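Local structure of nuclease NucT (Helicobacter pylori, 6EHI) at residues S33-I38 with Y151-L156; K59-Y64 with N85-L90; N106-I111 with S121-K126; I116-S121 with L136-D141. The protein is a nuclease with a PLD-like domain, built round a mixed beta sheet with helices packed against it. The protein carries 1 engineered substitution. All coordinates share one frame; numbering follows the deposited sequence.

In the fold
All four contacts are built on one mixed sheet, whose inner strands run 134-139, 116-120, 108-112, 33-38, 59-65, 86-91. Contact 1 lays helix 142-158 on strand 33-38. Contact 2, its centre about 8 Å from that of contact 1, extends the sheet in parallel fashion on one side, with K35 NZ reaching Q61 OE1 at 2.8 Å. On the other side, strand 108-112 of contact 3 bonds to strand 33-38, and contact 4 follows, sharing S121 with it; these two centres lie about 10 Å apart. Contacts 2 and 4 are about 19 Å apart, on opposite sides of the chain's centre. Contact 3 binds an acetate, and the L136 side chain of contact 4 lies about 4 Å from it.

Contact 1 of 4, residues S33-I38 with Y151-L156; sequences SVKIAI and YYQKML
Y152 carries this contact, pushing its ring from the helix onto the backbone of strand 33-38. A chi1 of -171° sets its CG anti to the backbone N, and the ring lies against K35 CB.

The polar interaction is at the ring's end: Y152 OH donates to I36 O at 2.8 Å. The hydroxyl stands above the carbonyl plane, 47° out of it.

The second interaction is a CH-pi contact. K35 CB sits over one face of the Y152 ring, 3.9 Å from its centroid, while the lysine's NZ goes on to a hydrogen bond with Q61 of the next strand.

Apolar packing finishes the job. A37 CB touches Y152 CE1 at 4.2 Å, and M155 CE, one helical turn further on, meets the same A37 CB at 4.2 Å.

The helix axis crosses the strand at 66°, 10.0 Å away. From there Y152 and M155 also press on I63 of strand 59-65, Y152 reaches I111 of strand 108-112, and M155 leans on Y14 of the second subunit. Helix 142-158 thus forms a helix layer on one face of the mixed sheet of the PLD-like domain, covering several central strands at once.

Contact 2 of 4, residues K59-Y64 with N85-L90; sequences KVQIIY and NTKVCL
V60, I62 and Y64 are the residues of strand 59-65 whose amides and carbonyls turn toward strand 86-91, and five backbone bonds join the two in parallel register. V60 N gives to N85 O at 2.9 Å in a practically straight bond (179° at the hydrogen). V60 O is then taken by K87 N, K87 O by I62 N, I62 O by C89 N at 3.1 Å, and C89 O by Y64 N. The bond to I62 O is the most bent of the five, 146° at its hydrogen. Several carbonyls also receive a CA-H: Q61 CA lies 3.3 Å from K87 O, and V88 CA 3.4 Å from I62 O.

The polar side-chain ends find partners beyond the two strands. Q61 OE1 is held by K35, Y64 OH is hydrogen-bonded to T76, and T86 OG1 to P84 O. C89 SG, in the disulfide with C159, sits between its own backbone N and carbonyl carbon (chi1 67°), 3.8 Å from I63 CG1.

On the face of V60, I62 and Y64, V60 CG1 and T86 CG2 lie side by side at 4.0 Å. The Y64 ring holds C89 O near its plane at the edge and brings CE1 to 4.0 Å from V88 CB.

The strands form a beta-alpha-beta crossover through helices 66-69 and 77-80. Strand 33-38 binds the other edge of 59-65 through K59, Q61 and I63. Helix 44-54 covers V60 and I62, helix 77-80 I62 and Y64; helix 142-158 packs on Q61 and I63.

Contact 3 of 4, residues N106-I111 with S121-K126; sequences NQKVAI and SANWSK. Engineered in segment 106-111: N106 (natural residue His). With ACT (acetate ion), chain M.
K108 and N123 meet where strand 108-112 faces the loop after strand 116-120. In sequence, N106 and K108 fit the first two positions of the HKD signature of the PLD-like family, although N106 is engineered in place of the natural His.

The tight part surrounds the lysine chain. It bends at chi2 (91°), and its CE passes 3.1 Å from S121 O while CB and CG lie against A122 O. NZ donates to N123 OD1 at 2.8 Å and, within its own segment, to N106 O at 2.9 Å; a third, weak bond goes to N106 OD1. N123 OD1 is met by a donor tilted 33° from the amide's carbonyl plane. From the second subunit, E134 OE1 is hydrogen-bonded to N106 ND2.

The contact opens out beyond N123, whose side chain, gripped through OD1, also lies about 4 Å from a glycerol. S125, partly exposed, is the N-cap of helix 126-130, with its OG bonded to A128 N and to glycerol, and K126 is exposed.

An acetate lies where the base of K108 faces A122 and the W124 edge; A122 N donates to acetate O at 3.1 Å. W124 turns its indole edge to the strand, with A110 CB 3.9 Å from CH2, and its NE1 gives a 3.0 Å hydrogen bond to acetate OXT.

Contact 4 of 4, residues I116-S121 with L136-D141; sequences IVFLGS and LLKTDD
F118 and K138 face each other as a non-hydrogen-bonded pair, and their side chains run next to each other in the same direction. The lysine, CG anti to the backbone N (chi1 -178°) and extended beyond, lays its methylene chain obliquely against the ring: K138 CG is 4.2 Å from the F118 centroid, 29° off the normal and so off-centre. L136 approaches differently, its CD2 meeting F118 CD2 at 3.8 Å near the ring plane, at the edge. I116 crosses the lysine obliquely, with CG2 3.5 Å from K138 CG.

On the reverse face, V117 and T139 stand parallel. V117 CG1 (chi1 59°) and T139 CG2 each take the position between their own backbone N and carbonyl carbon. V117 CG1 lies 3.3 Å from T139 CG2, tighter than normal van der Waals contact. T139 OG1 accepts from D141 N in an ST turn and is also hydrogen-bonded to N7.

Four backbone bonds lock the strands: V117 and T139 exchange N-H and C=O both ways at 2.9 Å, L119 and L137 likewise at 2.8 Å.

L119 and L137 of this face pack on the same residues of the second subunit, while helix 16-28 covers F118. This is an antiparallel pair, joined by a loop and helix 126-130, within the mixed sheet of the PLD-like fold, at the subunit interface.

Contact 1 of 4, residues S33-I38 with Y151-L156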
# COMPACT_ATOMS: atom_id res chain seq x y z
N SER A 33 -9.45 19.21 -8.42
CA SER A 33 -8.40 18.40 -8.97
C SER A 33 -8.32 17.00 -8.39
O SER A 33 -8.77 16.72 -7.25
CB SER A 33 -7.03 19.03 -8.77
OG SER A 33 -6.70 19.14 -7.41
N VAL A 34 -7.79 16.12 -9.23
CA VAL A 34 -7.60 14.72 -8.83
C VAL A 34 -6.24 14.32 -9.33
O VAL A 34 -5.94 14.39 -10.54
CB VAL A 34 -8.71 13.78 -9.38
CG1 VAL A 34 -8.37 12.34 -9.06
CG2 VAL A 34 -10.07 14.11 -8.81
N LYS A 35 -5.38 13.94 -8.38
CA LYS A 35 -4.04 13.56 -8.65
C LYS A 35 -3.83 12.13 -8.22
O LYS A 35 -4.06 11.78 -7.05
CB LYS A 35 -3.07 14.49 -7.93
CG LYS A 35 -3.09 15.98 -8.46
CD LYS A 35 -2.24 16.93 -7.60
CE LYS A 35 -2.39 18.36 -8.05
NZ LYS A 35 -1.59 18.53 -9.30
N ILE A 36 -3.40 11.27 -9.16
CA ILE A 36 -3.36 9.84 -8.85
C ILE A 36 -2.03 9.28 -9.27
O ILE A 36 -1.50 9.63 -10.35
CB ILE A 36 -4.44 9.07 -9.63
CG1 ILE A 36 -5.82 9.50 -9.18
CG2 ILE A 36 -4.28 7.53 -9.58
CD1 ILE A 36 -6.99 9.32 -10.18
N ALA A 37 -1.42 8.46 -8.41
CA ALA A 37 -0.30 7.60 -8.81
C ALA A 37 -0.68 6.19 -8.51
O ALA A 37 -1.05 5.93 -7.37
CB ALA A 37 0.92 7.99 -8.05
N ILE A 38 -0.72 5.32 -9.52
CA ILE A 38 -1.22 3.96 -9.36
C ILE A 38 -0.40 2.97 -10.09
O ILE A 38 -0.13 3.14 -11.26
CB ILE A 38 -2.70 3.93 -9.80
CG1 ILE A 38 -3.39 2.60 -9.46
CG2 ILE A 38 -2.90 4.43 -11.22
CD1 ILE A 38 -3.48 2.33 -7.98
N TYR A 151 5.54 15.97 -3.47
CA TYR A 151 6.29 14.96 -4.13
C TYR A 151 5.55 14.49 -5.36
O TYR A 151 6.20 13.98 -6.18
CB TYR A 151 6.62 13.80 -3.22
CG TYR A 151 7.68 14.13 -2.17
CD1 TYR A 151 8.97 14.21 -2.51
CD2 TYR A 151 7.32 14.33 -0.87
CE1 TYR A 151 9.96 14.51 -1.57
CE2 TYR A 151 8.29 14.68 0.10
CZ TYR A 151 9.60 14.74 -0.28
OH TYR A 151 10.68 15.05 0.54
N TYR A 152 4.25 14.62 -5.38
CA TYR A 152 3.49 14.27 -6.58
C TYR A 152 4.00 15.10 -7.80
O TYR A 152 4.27 14.58 -8.90
CB TYR A 152 2.01 14.45 -6.38
CG TYR A 152 1.23 13.88 -7.56
CD1 TYR A 152 0.86 12.55 -7.62
CD2 TYR A 152 0.97 14.65 -8.67
CE1 TYR A 152 0.17 12.04 -8.71
CE2 TYR A 152 0.25 14.15 -9.74
CZ TYR A 152 -0.15 12.83 -9.79
OH TYR A 152 -0.82 12.30 -10.88
N GLN A 153 4.13 16.37 -7.59
CA GLN A 153 4.71 17.28 -8.62
C GLN A 153 6.07 16.91 -9.09
O GLN A 153 6.33 16.94 -10.30
CB GLN A 153 4.72 18.72 -8.07
CG GLN A 153 3.32 19.29 -7.90
CD GLN A 153 2.41 19.16 -9.13
OE1 GLN A 153 2.63 19.82 -10.12
NE2 GLN A 153 1.42 18.29 -9.06
N LYS A 154 6.94 16.45 -8.17
CA LYS A 154 8.26 15.94 -8.53
C LYS A 154 8.14 14.65 -9.37
O LYS A 154 8.79 14.51 -10.40
CB LYS A 154 9.14 15.64 -7.30
CG LYS A 154 9.67 16.89 -6.58
CD LYS A 154 10.83 16.64 -5.62
CE LYS A 154 11.92 15.68 -6.08
NZ LYS A 154 13.09 16.24 -6.80
N MET A 155 7.24 13.74 -8.93
CA MET A 155 6.96 12.57 -9.75
C MET A 155 6.51 12.94 -11.17
O MET A 155 6.91 12.24 -12.16
CB MET A 155 5.93 11.68 -9.09
CG MET A 155 6.57 11.09 -7.84
SD MET A 155 5.35 10.16 -6.86
CE MET A 155 5.08 8.77 -7.92
N LEU A 156 5.63 13.89 -11.27
CA LEU A 156 5.03 14.29 -12.54
C LEU A 156 6.10 14.77 -13.50
O LEU A 156 6.03 14.55 -14.72
CB LEU A 156 4.02 15.42 -12.29
CG LEU A 156 2.76 15.46 -13.14
CD1 LEU A 156 2.07 14.14 -13.44
CD2 LEU A 156 1.80 16.45 -12.43

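Contact 2 of 4, residues K59-Y64 with N85-L90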
# COMPACT_ATOMS: atom_id res chain seq x y z
N LYS A 59 -9.58 18.91 -13.24
CA LYS A 59 -8.33 18.48 -13.83
C LYS A 59 -7.88 17.18 -13.15
O LYS A 59 -7.68 17.15 -11.95
CB LYS A 59 -7.28 19.53 -13.65
CG LYS A 59 -7.64 20.79 -14.45
CD LYS A 59 -6.59 21.89 -14.32
CE LYS A 59 -5.75 21.98 -15.57
NZ LYS A 59 -4.80 23.12 -15.37
N VAL A 60 -7.61 16.16 -13.96
CA VAL A 60 -7.19 14.88 -13.52
C VAL A 60 -5.81 14.56 -14.06
O VAL A 60 -5.51 14.77 -15.24
CB VAL A 60 -8.18 13.83 -13.99
CG1 VAL A 60 -7.74 12.48 -13.53
CG2 VAL A 60 -9.55 14.16 -13.48
N GLN A 61 -4.94 14.07 -13.19
CA GLN A 61 -3.59 13.64 -13.58
C GLN A 61 -3.39 12.22 -13.01
O GLN A 61 -3.78 11.97 -11.88
CB GLN A 61 -2.58 14.56 -12.96
CG GLN A 61 -2.68 15.95 -13.56
CD GLN A 61 -1.83 16.98 -12.84
OE1 GLN A 61 -1.83 17.03 -11.60
NE2 GLN A 61 -1.04 17.76 -13.61
N ILE A 62 -2.91 11.32 -13.84
CA ILE A 62 -2.71 9.92 -13.43
C ILE A 62 -1.35 9.47 -13.84
O ILE A 62 -1.07 9.50 -15.03
CB ILE A 62 -3.77 9.04 -14.11
CG1 ILE A 62 -5.15 9.68 -13.98
CG2 ILE A 62 -3.76 7.63 -13.49
CD1 ILE A 62 -6.25 8.87 -14.61
N ILE A 63 -0.46 9.15 -12.90
CA ILE A 63 0.85 8.50 -13.13
C ILE A 63 0.67 6.99 -12.97
O ILE A 63 0.26 6.55 -11.88
CB ILE A 63 1.93 9.00 -12.15
CG1 ILE A 63 1.97 10.54 -12.14
CG2 ILE A 63 3.22 8.30 -12.43
CD1 ILE A 63 2.89 11.21 -11.11
N TYR A 64 0.83 6.21 -14.05
CA TYR A 64 0.80 4.74 -14.02
C TYR A 64 2.19 4.12 -13.97
O TYR A 64 3.16 4.63 -14.64
CB TYR A 64 0.15 4.27 -15.27
CG TYR A 64 -1.31 4.52 -15.54
CD1 TYR A 64 -1.81 5.80 -15.97
CD2 TYR A 64 -2.27 3.50 -15.30
CE1 TYR A 64 -3.14 5.99 -16.27
CE2 TYR A 64 -3.60 3.72 -15.55
CZ TYR A 64 -4.04 4.95 -16.03
OH TYR A 64 -5.38 5.18 -16.27
N ASN A 85 -9.57 17.14 -19.95
CA ASN A 85 -9.03 17.55 -18.64
C ASN A 85 -8.19 16.45 -18.00
O ASN A 85 -7.92 16.52 -16.82
CB ASN A 85 -10.17 17.98 -17.68
CG ASN A 85 -11.12 19.01 -18.32
OD1 ASN A 85 -12.35 18.82 -18.38
ND2 ASN A 85 -10.56 20.09 -18.74
N THR A 86 -7.84 15.41 -18.76
CA THR A 86 -7.12 14.21 -18.19
C THR A 86 -5.73 14.06 -18.80
O THR A 86 -5.56 13.93 -20.01
CB THR A 86 -7.98 12.95 -18.30
OG1 THR A 86 -9.29 13.31 -17.81
CG2 THR A 86 -7.52 11.77 -17.46
N LYS A 87 -4.73 14.06 -17.94
CA LYS A 87 -3.30 13.88 -18.26
C LYS A 87 -2.95 12.49 -17.76
O LYS A 87 -3.08 12.23 -16.57
CB LYS A 87 -2.40 14.90 -17.54
CG LYS A 87 -0.94 14.82 -18.01
CD LYS A 87 0.01 15.63 -17.12
CE LYS A 87 1.49 15.55 -17.49
NZ LYS A 87 1.75 15.91 -18.91
N VAL A 88 -2.49 11.62 -18.63
CA VAL A 88 -1.96 10.29 -18.18
C VAL A 88 -0.52 10.19 -18.58
O VAL A 88 -0.10 10.75 -19.62
CB VAL A 88 -2.79 9.10 -18.70
CG1 VAL A 88 -4.23 9.24 -18.32
CG2 VAL A 88 -2.59 8.91 -20.19
N CYS A 89 0.31 9.50 -17.77
CA CYS A 89 1.68 9.31 -18.10
C CYS A 89 2.24 8.04 -17.39
O CYS A 89 1.49 7.39 -16.64
CB CYS A 89 2.42 10.61 -17.74
SG CYS A 89 2.47 10.91 -15.93
N LEU A 90 3.48 7.69 -17.64
CA LEU A 90 4.09 6.44 -17.19
C LEU A 90 5.34 6.72 -16.43
O LEU A 90 6.06 7.64 -16.78
CB LEU A 90 4.42 5.58 -18.40
CG LEU A 90 3.31 5.11 -19.30
CD1 LEU A 90 3.77 4.64 -20.70
CD2 LEU A 90 2.55 4.03 -18.57

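Contact 3 of 4, residues N106-I111 with S121-K126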
# COMPACT_ATOMS: atom_id res chain seq x y z
N ASN A 106 5.17 1.77 -7.51
CA ASN A 106 4.18 0.94 -6.75
C ASN A 106 3.24 1.70 -5.89
O ASN A 106 2.42 1.05 -5.14
CB ASN A 106 4.90 -0.01 -5.86
CG ASN A 106 4.04 -1.19 -5.51
OD1 ASN A 106 3.42 -1.85 -6.40
ND2 ASN A 106 4.07 -1.54 -4.22
N GLN A 107 3.22 3.02 -5.87
CA GLN A 107 2.22 3.73 -5.14
C GLN A 107 0.77 3.48 -5.56
O GLN A 107 0.51 3.11 -6.71
CB GLN A 107 2.44 5.25 -5.28
CG GLN A 107 3.77 5.68 -4.66
CD GLN A 107 4.01 7.16 -4.77
OE1 GLN A 107 3.13 7.95 -5.30
NE2 GLN A 107 5.18 7.56 -4.35
N LYS A 108 -0.19 3.57 -4.60
CA LYS A 108 -1.62 3.55 -4.93
C LYS A 108 -2.20 4.73 -4.13
O LYS A 108 -2.63 4.54 -3.00
CB LYS A 108 -2.31 2.23 -4.49
CG LYS A 108 -1.56 0.95 -4.88
CD LYS A 108 -0.55 0.37 -3.88
CE LYS A 108 -0.17 -1.09 -4.12
NZ LYS A 108 0.65 -1.26 -5.34
N VAL A 109 -2.22 5.90 -4.78
CA VAL A 109 -2.43 7.14 -4.08
C VAL A 109 -3.40 7.97 -4.87
O VAL A 109 -3.20 8.10 -6.08
CB VAL A 109 -1.08 7.85 -3.94
CG1 VAL A 109 -1.25 9.28 -3.47
CG2 VAL A 109 -0.17 7.09 -2.99
N ALA A 110 -4.39 8.55 -4.19
CA ALA A 110 -5.24 9.55 -4.83
C ALA A 110 -5.30 10.83 -3.94
O ALA A 110 -5.58 10.73 -2.73
CB ALA A 110 -6.59 9.06 -5.08
N ILE A 111 -4.95 11.97 -4.52
CA ILE A 111 -5.05 13.26 -3.80
C ILE A 111 -6.23 14.04 -4.40
O ILE A 111 -6.20 14.39 -5.58
CB ILE A 111 -3.80 14.07 -3.95
CG1 ILE A 111 -2.50 13.25 -3.62
CG2 ILE A 111 -3.88 15.28 -3.02
CD1 ILE A 111 -1.24 13.90 -4.05
N SER A 121 -2.66 -0.30 0.32
CA SER A 121 -2.08 -1.44 -0.40
C SER A 121 -2.80 -1.78 -1.65
O SER A 121 -2.27 -2.58 -2.42
CB SER A 121 -2.10 -2.69 0.52
OG SER A 121 -3.42 -3.08 0.95
N ALA A 122 -3.99 -1.24 -1.85
CA ALA A 122 -4.87 -1.81 -2.87
C ALA A 122 -4.58 -1.18 -4.27
O ALA A 122 -4.82 -0.03 -4.45
CB ALA A 122 -6.31 -1.52 -2.53
N ASN A 123 -4.27 -2.06 -5.22
CA ASN A 123 -4.31 -1.70 -6.61
C ASN A 123 -5.75 -1.49 -7.02
O ASN A 123 -6.70 -1.94 -6.31
CB ASN A 123 -3.61 -2.74 -7.46
CG ASN A 123 -2.08 -2.74 -7.22
OD1 ASN A 123 -1.45 -1.65 -7.21
ND2 ASN A 123 -1.45 -3.93 -7.11
N TRP A 124 -5.95 -0.74 -8.08
CA TRP A 124 -7.31 -0.32 -8.51
C TRP A 124 -7.80 -1.34 -9.52
O TRP A 124 -7.86 -1.11 -10.70
CB TRP A 124 -7.35 1.12 -9.02
CG TRP A 124 -7.12 2.16 -7.96
CD1 TRP A 124 -6.71 1.93 -6.70
CD2 TRP A 124 -7.16 3.55 -8.12
NE1 TRP A 124 -6.65 3.12 -6.04
CE2 TRP A 124 -6.90 4.12 -6.91
CE3 TRP A 124 -7.48 4.41 -9.23
CZ2 TRP A 124 -6.87 5.50 -6.70
CZ3 TRP A 124 -7.56 5.72 -9.02
CH2 TRP A 124 -7.22 6.28 -7.77
N SER A 125 -8.19 -2.48 -8.95
CA SER A 125 -8.64 -3.68 -9.69
C SER A 125 -9.84 -4.28 -8.99
O SER A 125 -9.99 -4.10 -7.77
CB SER A 125 -7.49 -4.67 -9.70
OG SER A 125 -7.21 -5.22 -8.42
N LYS A 126 -10.69 -5.00 -9.73
CA LYS A 126 -11.72 -5.77 -9.08
C LYS A 126 -11.05 -6.74 -8.08
O LYS A 126 -11.60 -6.91 -6.97
CB LYS A 126 -12.59 -6.46 -10.13
CG LYS A 126 -13.46 -5.42 -10.86
CD LYS A 126 -14.30 -6.03 -11.99
CE LYS A 126 -15.52 -6.77 -11.50
NZ LYS A 126 -15.66 -7.97 -12.37
C ACT M . -5.36 2.52 -2.21
O ACT M . -4.85 1.68 -1.38
OXT ACT M . -5.66 2.18 -3.36
CH3 ACT M . -5.66 3.95 -1.85

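Contact 4 of 4, residues I116-S121 with L136-D141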
# COMPACT_ATOMS: atom_id res chain seq x y z
N ILE A 116 -8.21 15.67 0.54
CA ILE A 116 -8.22 14.26 0.93
C ILE A 116 -7.04 13.54 0.27
O ILE A 116 -6.66 13.88 -0.82
CB ILE A 116 -9.49 13.45 0.44
CG1 ILE A 116 -10.80 14.15 0.81
CG2 ILE A 116 -9.48 12.04 1.00
CD1 ILE A 116 -11.97 13.60 -0.07
N VAL A 117 -6.39 12.65 1.02
CA VAL A 117 -5.49 11.68 0.40
C VAL A 117 -5.90 10.27 0.78
O VAL A 117 -6.31 9.99 1.91
CB VAL A 117 -4.03 11.96 0.64
CG1 VAL A 117 -3.71 11.96 2.11
CG2 VAL A 117 -3.22 10.92 -0.14
N PHE A 118 -5.91 9.40 -0.25
CA PHE A 118 -6.16 7.95 -0.14
C PHE A 118 -4.90 7.25 -0.41
O PHE A 118 -4.17 7.52 -1.38
CB PHE A 118 -7.20 7.45 -1.19
CG PHE A 118 -8.58 8.03 -1.01
CD1 PHE A 118 -8.98 9.22 -1.61
CD2 PHE A 118 -9.55 7.31 -0.33
CE1 PHE A 118 -10.25 9.66 -1.48
CE2 PHE A 118 -10.85 7.78 -0.15
CZ PHE A 118 -11.19 8.96 -0.72
N LEU A 119 -4.50 6.43 0.53
CA LEU A 119 -3.33 5.59 0.30
C LEU A 119 -3.47 4.21 0.93
O LEU A 119 -4.42 3.95 1.57
CB LEU A 119 -2.03 6.31 0.76
CG LEU A 119 -1.89 6.65 2.24
CD1 LEU A 119 -1.49 5.45 3.11
CD2 LEU A 119 -0.85 7.68 2.45
N GLY A 120 -2.52 3.30 0.73
CA GLY A 120 -2.73 1.93 1.22
C GLY A 120 -2.18 0.91 0.23
O GLY A 120 -1.25 1.21 -0.55
N SER A 121 -2.66 -0.30 0.32
CA SER A 121 -2.08 -1.44 -0.40
C SER A 121 -2.80 -1.78 -1.65
O SER A 121 -2.27 -2.58 -2.42
CB SER A 121 -2.10 -2.69 0.52
OG SER A 121 -3.42 -3.08 0.95
N LEU A 136 -6.95 0.29 3.03
CA LEU A 136 -7.15 1.58 2.32
C LEU A 136 -7.34 2.64 3.40
O LEU A 136 -8.24 2.47 4.29
CB LEU A 136 -8.34 1.51 1.39
CG LEU A 136 -8.45 2.64 0.39
CD1 LEU A 136 -9.13 2.12 -0.87
CD2 LEU A 136 -9.27 3.74 0.96
N LEU A 137 -6.51 3.66 3.41
CA LEU A 137 -6.60 4.76 4.38
C LEU A 137 -6.95 6.06 3.70
O LEU A 137 -6.31 6.45 2.72
CB LEU A 137 -5.32 4.93 5.14
CG LEU A 137 -5.50 6.01 6.26
CD1 LEU A 137 -5.63 5.25 7.54
CD2 LEU A 137 -4.42 7.01 6.33
N LYS A 138 -8.00 6.69 4.18
CA LYS A 138 -8.39 8.06 3.82
C LYS A 138 -8.02 9.00 4.93
O LYS A 138 -8.26 8.67 6.12
CB LYS A 138 -9.88 8.12 3.63
CG LYS A 138 -10.45 9.46 3.21
CD LYS A 138 -11.98 9.33 3.04
CE LYS A 138 -12.63 10.69 2.90
NZ LYS A 138 -14.10 10.48 3.05
N THR A 139 -7.35 10.07 4.58
CA THR A 139 -7.07 11.13 5.54
C THR A 139 -7.29 12.49 5.00
O THR A 139 -7.09 12.75 3.80
CB THR A 139 -5.70 10.99 6.20
OG1 THR A 139 -5.53 11.96 7.27
CG2 THR A 139 -4.60 11.21 5.24
N ASP A 140 -7.69 13.41 5.89
CA ASP A 140 -7.73 14.85 5.58
C ASP A 140 -6.62 15.64 6.30
O ASP A 140 -6.68 16.87 6.43
CB ASP A 140 -9.12 15.45 5.90
CG ASP A 140 -9.44 15.43 7.36
OD1 ASP A 140 -8.65 14.90 8.17
OD2 ASP A 140 -10.50 15.97 7.75
N ASP A 141 -5.60 14.96 6.80
CA ASP A 141 -4.52 15.59 7.47
C ASP A 141 -3.74 16.47 6.53
O ASP A 141 -3.12 16.00 5.56
CB ASP A 141 -3.60 14.53 8.04
CG ASP A 141 -2.42 15.10 8.78
OD1 ASP A 141 -2.56 16.04 9.57
OD2 ASP A 141 -1.33 14.58 8.60